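Local structure of ribonuclease H (Uncultured organism, 4IBN) at residues 19-24 / 38-43; 55-60 / 176-181; 61-66 / 167-172. The protein probably cleaves the RNA strand of RNA-DNA hybrids endonucleolytically, leaving 5'-phosphomonoester ends, with magnesium as cofactor. All blocks are in the same frame, centred on the assembly; numbering follows the deposited sequence.

Contact 1. Residues 19-24 / 38-43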
loop_
_atom_site.group_PDB
_atom_site.type_symbol
_atom_site.label_atom_id
_atom_site.label_comp_id
_atom_site.label_asym_id
_atom_site.label_seq_id
_atom_site.Cartn_x
_atom_site.Cartn_y
_atom_site.Cartn_z
ATOM N N VAL A 19 7.099 -0.154 -3.472
ATOM C CA VAL A 19 6.083 0.610 -2.815
ATOM C C VAL A 19 6.076 0.291 -1.328
ATOM O O VAL A 19 6.238 -0.810 -0.985
ATOM C CB VAL A 19 4.740 0.236 -3.404
ATOM C CG1 VAL A 19 3.646 0.791 -2.596
ATOM C CG2 VAL A 19 4.675 0.712 -4.827
ATOM N N TYR A 20 5.974 1.325 -0.504
ATOM C CA TYR A 20 5.979 1.174 0.925
ATOM C C TYR A 20 4.757 1.874 1.454
ATOM O O TYR A 20 4.643 3.024 1.298
ATOM C CB TYR A 20 7.246 1.794 1.557
ATOM C CG TYR A 20 8.510 1.159 1.057
ATOM C CD1 TYR A 20 9.031 0.091 1.680
ATOM C CD2 TYR A 20 9.143 1.631 -0.064
ATOM C CE1 TYR A 20 10.140 -0.504 1.214
ATOM C CE2 TYR A 20 10.248 1.051 -0.518
ATOM C CZ TYR A 20 10.744 -0.037 0.122
ATOM O OH TYR A 20 11.859 -0.686 -0.287
ATOM N N ALA A 21 3.890 1.126 2.111
ATOM C CA ALA A 21 2.593 1.626 2.509
ATOM C C ALA A 21 2.356 1.478 3.999
ATOM O O ALA A 21 2.901 0.621 4.588
ATOM C CB ALA A 21 1.544 0.908 1.756
ATOM N N ASP A 22 1.574 2.388 4.568
ATOM C CA ASP A 22 1.166 2.317 5.962
ATOM C C ASP A 22 -0.161 2.987 6.160
ATOM O O ASP A 22 -0.624 3.631 5.320
ATOM C CB ASP A 22 2.175 2.908 6.936
ATOM C CG ASP A 22 1.872 2.529 8.372
ATOM O OD1 ASP A 22 1.681 1.395 8.632
ATOM O OD2 ASP A 22 1.726 3.371 9.219
ATOM N N GLU A 23 -0.759 2.733 7.301
ATOM C CA GLU A 23 -2.022 3.353 7.637
ATOM C C GLU A 23 -2.035 3.716 9.098
ATOM O O GLU A 23 -1.324 3.137 9.847
ATOM C CB GLU A 23 -3.171 2.423 7.338
ATOM C CG GLU A 23 -3.178 1.109 8.093
ATOM C CD GLU A 23 -1.957 0.256 7.762
ATOM O OE1 GLU A 23 -1.720 0.046 6.585
ATOM O OE2 GLU A 23 -1.230 -0.173 8.653
ATOM N N SER A 24 -2.826 4.708 9.453
ATOM C CA SER A 24 -2.978 5.000 10.834
ATOM C C SER A 24 -4.297 5.696 11.128
ATOM O O SER A 24 -4.769 6.470 10.351
ATOM C CB SER A 24 -1.860 5.895 11.275
ATOM O OG SER A 24 -1.876 6.033 12.656
ATOM N N ALA A 38 -3.994 6.891 4.985
ATOM C CA ALA A 38 -3.173 5.914 4.306
ATOM C C ALA A 38 -2.045 6.657 3.600
ATOM O O ALA A 38 -2.282 7.626 2.942
ATOM C CB ALA A 38 -3.978 5.139 3.294
ATOM N N GLY A 39 -0.827 6.185 3.795
ATOM C CA GLY A 39 0.345 6.771 3.201
ATOM C C GLY A 39 1.143 5.778 2.373
ATOM O O GLY A 39 1.342 4.692 2.790
ATOM N N VAL A 40 1.546 6.206 1.180
ATOM C CA VAL A 40 2.316 5.377 0.285
ATOM C C VAL A 40 3.529 6.107 -0.301
ATOM O O VAL A 40 3.386 7.153 -0.822
ATOM C CB VAL A 40 1.467 4.950 -0.878
ATOM C CG1 VAL A 40 2.198 4.044 -1.772
ATOM C CG2 VAL A 40 0.231 4.318 -0.414
ATOM N N LEU A 41 4.703 5.499 -0.210
ATOM C CA LEU A 41 5.884 5.966 -0.903
ATOM C C LEU A 41 6.175 5.024 -2.058
ATOM O O LEU A 41 6.224 3.864 -1.865
ATOM C CB LEU A 41 7.066 5.943 0.049
ATOM C CG LEU A 41 8.449 6.190 -0.521
ATOM C CD1 LEU A 41 8.589 7.564 -1.072
ATOM C CD2 LEU A 41 9.527 5.906 0.464
ATOM N N VAL A 42 6.370 5.580 -3.258
ATOM C CA VAL A 42 6.766 4.792 -4.418
ATOM C C VAL A 42 8.198 5.138 -4.804
ATOM O O VAL A 42 8.482 6.264 -5.007
ATOM C CB VAL A 42 5.865 5.098 -5.638
ATOM C CG1 VAL A 42 6.184 4.191 -6.796
ATOM C CG2 VAL A 42 4.405 4.930 -5.278
ATOM N N GLU A 43 9.054 4.150 -4.884
ATOM C CA GLU A 43 10.410 4.318 -5.309
ATOM C C GLU A 43 10.600 3.810 -6.710
ATOM O O GLU A 43 10.091 2.800 -7.025
ATOM C CB GLU A 43 11.383 3.569 -4.397
ATOM C CG GLU A 43 11.394 4.107 -2.998
ATOM C CD GLU A 43 12.614 3.711 -2.193
ATOM O OE1 GLU A 43 13.308 2.796 -2.613
ATOM O OE2 GLU A 43 12.842 4.316 -1.160
HETATM O O HOH W 1 13.690 0.198 -1.839
#
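Tyr20 and Leu41 form a hydrogen-bonded pair between two antiparallel strands, 19-24 and 38-43, whose axes approach to 4.7 Å and whose directions differ by 171°. Tyr20 N reaches Leu41 O at 2.9 Å, Leu41 N answers to Tyr20 O, and Asp22 and Gly39 make the same exchange two residues on. In the non-hydrogen-bonded pairs, CA-H groups also lean on carbonyls, with Ala21 CA 3.3 Å from Gly39 O.

Val19, Ala21, Val40 and Val42 make the apolar part of one face, which Ala38 and Glu23 continue. CG1 of Val19 stands anti to its backbone N (chi1 169°) and meets CG1 of Val40 at 3.7 Å, the two side chains crossing obliquely. The small Ala21 leaves CB 4.2 Å from Val40 CG2 and also lies against Ser74 of helix 67-82.

Tyr20, Leu41 and Asp22 point to the other face. Glu43 reaches across to the tyrosine, its CD 3.9 Å from Tyr20 CE2, with ring and carboxylate planes 66° apart. A water at the ring edge lies 2.6 Å from Tyr20 OH and is also hydrogen-bonded to Glu43 OE1, while Glu43 OE2 is held by Arg55 and Gln154. Opposite Asp22, Gly39 contributes backbone alone.

This is the first hairpin of the RNase H fold, in the middle of its mixed sheet. It carries Asp22 and Glu23, whose carboxylates come close to Asp96, with Asn159 beside Asp22; the cluster is consistent with the atypical DEDN active-site motif of this type 1 enzyme.

Contact 2. Residues 55-60 / 176-181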
loop_
_atom_site.group_PDB
_atom_site.type_symbol
_atom_site.label_atom_id
_atom_site.label_comp_id
_atom_site.label_asym_id
_atom_site.label_seq_id
_atom_site.Cartn_x
_atom_site.Cartn_y
_atom_site.Cartn_z
ATOM N N ARG A 55 11.432 9.322 -6.017
ATOM C CA ARG A 55 10.409 9.025 -5.075
ATOM C C ARG A 55 9.181 9.853 -5.295
ATOM O O ARG A 55 9.261 10.997 -5.560
ATOM C CB ARG A 55 10.946 9.180 -3.657
ATOM C CG ARG A 55 12.010 8.153 -3.287
ATOM C CD ARG A 55 12.520 8.260 -1.917
ATOM N NE ARG A 55 13.372 7.153 -1.537
ATOM C CZ ARG A 55 14.682 7.197 -1.466
ATOM N NH1 ARG A 55 15.315 8.280 -1.759
ATOM N NH2 ARG A 55 15.347 6.155 -1.101
ATOM N N ARG A 56 8.041 9.204 -5.177
ATOM C CA ARG A 56 6.753 9.858 -5.195
ATOM C C ARG A 56 5.864 9.365 -4.028
ATOM O O ARG A 56 5.985 8.274 -3.598
ATOM C CB ARG A 56 6.033 9.610 -6.504
ATOM C CG ARG A 56 6.766 10.020 -7.714
ATOM C CD ARG A 56 6.657 11.451 -7.934
ATOM N NE ARG A 56 7.255 11.826 -9.192
ATOM C CZ ARG A 56 8.504 12.209 -9.312
ATOM N NH1 ARG A 56 9.265 12.334 -8.251
ATOM N NH2 ARG A 56 8.976 12.530 -10.487
ATOM N N ASP A 57 4.967 10.236 -3.573
ATOM C CA ASP A 57 4.059 9.939 -2.476
ATOM C C ASP A 57 2.606 9.951 -2.917
ATOM O O ASP A 57 2.261 10.684 -3.763
ATOM C CB ASP A 57 4.148 11.026 -1.412
ATOM C CG ASP A 57 5.519 11.139 -0.737
ATOM O OD1 ASP A 57 6.307 10.266 -0.866
ATOM O OD2 ASP A 57 5.752 12.135 -0.044
ATOM N N VAL A 58 1.761 9.175 -2.246
ATOM C CA VAL A 58 0.317 9.232 -2.476
ATOM C C VAL A 58 -0.439 8.954 -1.175
ATOM O O VAL A 58 -0.170 7.955 -0.508
ATOM C CB VAL A 58 -0.128 8.220 -3.546
ATOM C CG1 VAL A 58 0.502 6.861 -3.285
ATOM C CG2 VAL A 58 -1.645 8.115 -3.580
ATOM N N TRP A 59 -1.375 9.827 -0.806
ATOM C CA TRP A 59 -2.080 9.633 0.435
ATOM C C TRP A 59 -3.559 9.948 0.321
ATOM O O TRP A 59 -3.972 10.659 -0.562
ATOM C CB TRP A 59 -1.428 10.422 1.587
ATOM C CG TRP A 59 -1.530 11.878 1.476
ATOM C CD1 TRP A 59 -2.516 12.662 1.947
ATOM C CD2 TRP A 59 -0.602 12.755 0.848
ATOM N NE1 TRP A 59 -2.271 13.961 1.671
ATOM C CE2 TRP A 59 -1.095 14.049 0.997
ATOM C CE3 TRP A 59 0.613 12.574 0.207
ATOM C CZ2 TRP A 59 -0.451 15.132 0.484
ATOM C CZ3 TRP A 59 1.249 13.650 -0.281
ATOM C CH2 TRP A 59 0.726 14.914 -0.141
ATOM N N VAL A 60 -4.313 9.390 1.251
ATOM C CA VAL A 60 -5.720 9.693 1.376
ATOM C C VAL A 60 -6.154 9.610 2.819
ATOM O O VAL A 60 -5.466 9.081 3.607
ATOM C CB VAL A 60 -6.568 8.753 0.590
ATOM C CG1 VAL A 60 -6.289 8.923 -0.870
ATOM C CG2 VAL A 60 -6.354 7.367 1.016
ATOM N N VAL A 176 2.557 12.497 -6.200
ATOM C CA VAL A 176 3.140 13.797 -6.140
ATOM C C VAL A 176 4.599 13.718 -5.701
ATOM O O VAL A 176 5.026 12.720 -5.208
ATOM C CB VAL A 176 2.345 14.725 -5.237
ATOM C CG1 VAL A 176 0.992 14.754 -5.654
ATOM C CG2 VAL A 176 2.413 14.294 -3.846
ATOM N N ASP A 177 5.354 14.781 -5.862
ATOM C CA ASP A 177 6.747 14.706 -5.575
ATOM C C ASP A 177 6.904 14.349 -4.096
ATOM O O ASP A 177 6.132 14.746 -3.324
ATOM C CB ASP A 177 7.425 16.014 -5.927
ATOM C CG ASP A 177 8.919 15.965 -5.771
ATOM O OD1 ASP A 177 9.513 14.916 -5.918
ATOM O OD2 ASP A 177 9.532 17.005 -5.486
ATOM N N SER A 178 7.889 13.545 -3.755
ATOM C CA SER A 178 8.023 13.041 -2.415
ATOM C C SER A 178 8.678 13.940 -1.405
ATOM O O SER A 178 9.576 14.631 -1.694
ATOM C CB SER A 178 8.728 11.695 -2.394
ATOM O OG SER A 178 8.762 11.145 -1.132
ATOM N N GLY A 179 8.248 13.805 -0.188
ATOM C CA GLY A 179 8.877 14.482 0.912
ATOM C C GLY A 179 9.932 13.651 1.620
ATOM O O GLY A 179 10.450 14.044 2.603
ATOM N N TYR A 180 10.238 12.491 1.083
ATOM C CA TYR A 180 11.066 11.572 1.811
ATOM C C TYR A 180 12.421 12.164 2.162
ATOM O O TYR A 180 12.883 12.030 3.221
ATOM C CB TYR A 180 11.331 10.259 1.031
ATOM C CG TYR A 180 12.303 9.384 1.788
ATOM C CD1 TYR A 180 11.873 8.578 2.797
ATOM C CD2 TYR A 180 13.637 9.419 1.546
ATOM C CE1 TYR A 180 12.717 7.852 3.529
ATOM C CE2 TYR A 180 14.488 8.684 2.268
ATOM C CZ TYR A 180 14.026 7.902 3.260
ATOM O OH TYR A 180 14.841 7.199 4.016
ATOM N N GLU A 181 13.051 12.813 1.221
ATOM C CA GLU A 181 14.391 13.265 1.467
ATOM C C GLU A 181 14.469 14.319 2.552
ATOM O O GLU A 181 15.370 14.347 3.293
ATOM C CB GLU A 181 15.018 13.728 0.164
ATOM C CG GLU A 181 15.389 12.552 -0.731
ATOM C CD GLU A 181 14.213 11.995 -1.555
ATOM O OE1 GLU A 181 13.120 12.558 -1.517
ATOM O OE2 GLU A 181 14.427 11.018 -2.271
#
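Asp57 and Val176 exchange backbone hydrogen bonds, Asp57 N to Val176 O at 3.0 Å and Val176 N to Asp57 O at 3.1 Å, so the short strand 176-177 runs antiparallel to 55-60. Past Asp177 the chain leaves the sheet, and the end-to-end directions of the touching parts differ by 122°.

The Asp57 carboxylate receives that departing chain. Ser178 OG donates to Asp57 OD1 at 2.6 Å and Gly179 N to Asp57 OD2 at 3.0 Å, both donors standing above the carboxylate plane. Ser178 OG in turn accepts from Tyr180 N, an ST turn, and Gly179 is the N-cap of the helix that follows; an acid suits this helix start, whose dipole would probably favour its negative charge.

Arg55 reaches across to the helix start. With CG anti to the carbonyl carbon (chi1 -67°) and the chain extended to NE, its guanidinium has Tyr180 CD2 over one face, 34° between the planes. NH1 of Arg55 meets Glu181 OE2 at 2.9 Å in a salt bridge; the oxygen lies in the guanidinium plane, while NH1 stands above the carboxylate plane. NE binds Glu43. An alanine here would probably leave Glu181 and Glu43 without this positive mate and uncover part of the Tyr180 ring.

Arg56 NH1, 3.5 Å from Asp177 OD1, pairs with it by charge alone, while donating to the carbonyl O of Arg55. Val176 CG2 touches Trp59 CZ3 at 3.8 Å, the side chains crossing at about a right angle; the indole NE1 is bound to Thr170.

Strand 53-62 thus lies between strand 34-45 and the edge strand 176-177, while helix 153-168 supplies Tyr157, whose hydroxyl is hydrogen-bonded to Asp57 OD2 and whose ring meets that of Tyr180 edge-to-face.

Contact 3. Residues 61-66 / 167-172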
loop_
_atom_site.group_PDB
_atom_site.type_symbol
_atom_site.label_atom_id
_atom_site.label_comp_id
_atom_site.label_asym_id
_atom_site.label_seq_id
_atom_site.Cartn_x
_atom_site.Cartn_y
_atom_site.Cartn_z
ATOM N N SER A 61 -7.310 10.178 3.117
ATOM C CA SER A 61 -7.805 10.151 4.474
ATOM C C SER A 61 -9.310 9.993 4.534
ATOM O O SER A 61 -9.962 10.221 3.567
ATOM C CB SER A 61 -7.404 11.413 5.202
ATOM O OG SER A 61 -7.775 12.546 4.515
ATOM N N GLU A 62 -9.804 9.571 5.703
ATOM C CA GLU A 62 -11.220 9.522 6.047
ATOM C C GLU A 62 -11.397 10.085 7.447
ATOM O O GLU A 62 -10.554 9.916 8.262
ATOM C CB GLU A 62 -11.750 8.102 5.991
ATOM C CG GLU A 62 -11.818 7.576 4.588
ATOM C CD GLU A 62 -12.235 6.141 4.441
ATOM O OE1 GLU A 62 -12.571 5.497 5.413
ATOM O OE2 GLU A 62 -12.223 5.678 3.307
ATOM N N PRO A 63 -12.478 10.789 7.688
ATOM C CA PRO A 63 -12.711 11.367 9.007
ATOM C C PRO A 63 -13.178 10.436 10.143
ATOM O O PRO A 63 -13.142 10.824 11.284
ATOM C CB PRO A 63 -13.746 12.444 8.728
ATOM C CG PRO A 63 -14.459 11.983 7.592
ATOM C CD PRO A 63 -13.489 11.238 6.736
ATOM N N ALA A 64 -13.710 9.290 9.794
ATOM C CA ALA A 64 -14.124 8.302 10.764
ATOM C C ALA A 64 -13.959 7.001 10.035
ATOM O O ALA A 64 -14.594 6.795 9.067
ATOM C CB ALA A 64 -15.546 8.501 11.149
ATOM N N THR A 65 -13.055 6.179 10.507
ATOM C CA THR A 65 -12.653 5.033 9.734
ATOM C C THR A 65 -11.974 4.006 10.618
ATOM O O THR A 65 -11.996 4.148 11.800
ATOM C CB THR A 65 -11.782 5.474 8.557
ATOM O OG1 THR A 65 -11.550 4.377 7.684
ATOM C CG2 THR A 65 -10.488 6.034 9.035
ATOM N N THR A 66 -11.451 2.968 10.009
ATOM C CA THR A 66 -10.768 1.911 10.723
ATOM C C THR A 66 -9.401 1.591 10.112
ATOM O O THR A 66 -9.138 1.926 9.046
ATOM C CB THR A 66 -11.575 0.615 10.755
ATOM O OG1 THR A 66 -11.656 0.115 9.455
ATOM C CG2 THR A 66 -12.930 0.834 11.241
ATOM N N GLY A 167 -4.422 13.567 10.099
ATOM C CA GLY A 167 -4.434 14.795 10.863
ATOM C C GLY A 167 -4.990 15.971 10.125
ATOM O O GLY A 167 -5.699 16.753 10.663
ATOM N N GLY A 168 -4.611 16.070 8.876
ATOM C CA GLY A 168 -5.015 17.173 8.068
ATOM C C GLY A 168 -6.249 16.958 7.256
ATOM O O GLY A 168 -6.743 17.847 6.652
ATOM N N GLN A 169 -6.690 15.715 7.185
ATOM C CA GLN A 169 -7.766 15.333 6.329
ATOM C C GLN A 169 -7.551 15.809 4.903
ATOM O O GLN A 169 -8.429 16.384 4.321
ATOM C CB GLN A 169 -9.142 15.686 6.879
ATOM C CG GLN A 169 -9.499 14.938 8.143
ATOM C CD GLN A 169 -9.702 13.423 7.973
ATOM O OE1 GLN A 169 -9.033 12.622 8.565
ATOM N NE2 GLN A 169 -10.629 13.067 7.175
ATOM N N THR A 170 -6.384 15.478 4.358
ATOM C CA THR A 170 -6.012 15.802 2.999
ATOM C C THR A 170 -5.829 14.543 2.170
ATOM O O THR A 170 -5.796 13.482 2.680
ATOM C CB THR A 170 -4.714 16.557 2.909
ATOM O OG1 THR A 170 -3.673 15.801 3.484
ATOM C CG2 THR A 170 -4.828 17.804 3.693
ATOM N N GLN A 171 -5.732 14.742 0.867
ATOM C CA GLN A 171 -5.458 13.716 -0.099
ATOM C C GLN A 171 -4.493 14.277 -1.112
ATOM O O GLN A 171 -4.469 15.430 -1.340
ATOM C CB GLN A 171 -6.717 13.317 -0.842
ATOM C CG GLN A 171 -7.874 12.954 0.021
ATOM C CD GLN A 171 -8.428 14.129 0.714
ATOM O OE1 GLN A 171 -8.575 15.159 0.114
ATOM N NE2 GLN A 171 -8.700 13.999 1.995
ATOM N N SER A 172 -3.670 13.436 -1.700
ATOM C CA SER A 172 -2.765 13.897 -2.737
ATOM C C SER A 172 -3.433 13.913 -4.101
ATOM O O SER A 172 -3.113 14.663 -4.948
ATOM C CB SER A 172 -1.489 13.056 -2.731
ATOM O OG SER A 172 -1.805 11.768 -3.041
#
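Ser61 OG donates to the backbone O of Thr170 at 2.9 Å, approaching from above the carbonyl plane, and it also has Gln171 NE2 3.1 Å away. The hydroxyl sits between the backbone N and the carbonyl carbon (chi1 53°), a placement that a short serine side chain reaches easily. Gln171 bends back at chi2, and its NE2 makes a weak hydrogen bond of 3.3 Å to Gln169 O, within the same turn.

Gln169 is the first residue to leave helix 153-168, with a positive phi of 51°. Its side chain, also bent at chi2, crosses the Pro63 ring at about a right angle, and the end of the side chain comes close to the peptide that joins Glu62 to Pro63. The proline, its phi fixed by the ring, suits the place where the chain turns a corner on leaving its strand, and its ring borders the glutamine amide.

Across the corner, within 61-66, Thr65 OG1 donates to Glu62 OE1 at 2.7 Å. The other oxygen of Glu62 forms salt bridges with Arg69 and Arg73 of helix 67-82, and the Thr66 side chain caps that helix at the N of Arg69.

The arrangement is surface packing in the RNase H fold: the turn after helix 153-168 is pinned by a serine hydroxyl to the end of strand 53-62, just before the chain swings into helix 67-82.

How the contacts relate
All three contacts involve strands of the same mixed sheet. Contact 1 joins strands 16-25 and 34-45 near the centre of the chain; contacts 2 and 3 both use strand 53-62, the next strand outward. Centres of contacts 1 and 2 lie about 9 Å apart, and the two touch through Val42 and Arg56. Contact 3 is about 16 Å from contact 2 and 14 Å from contact 1, centre to centre, and meets contact 2 through Trp59. Along the chain, contact 1 closes first; contact 3 then forms within the span that contact 2 bridges. The later chain, after helix 153-168, is thereby fastened along the strand flanking the hairpin that carries the probable active-site acids.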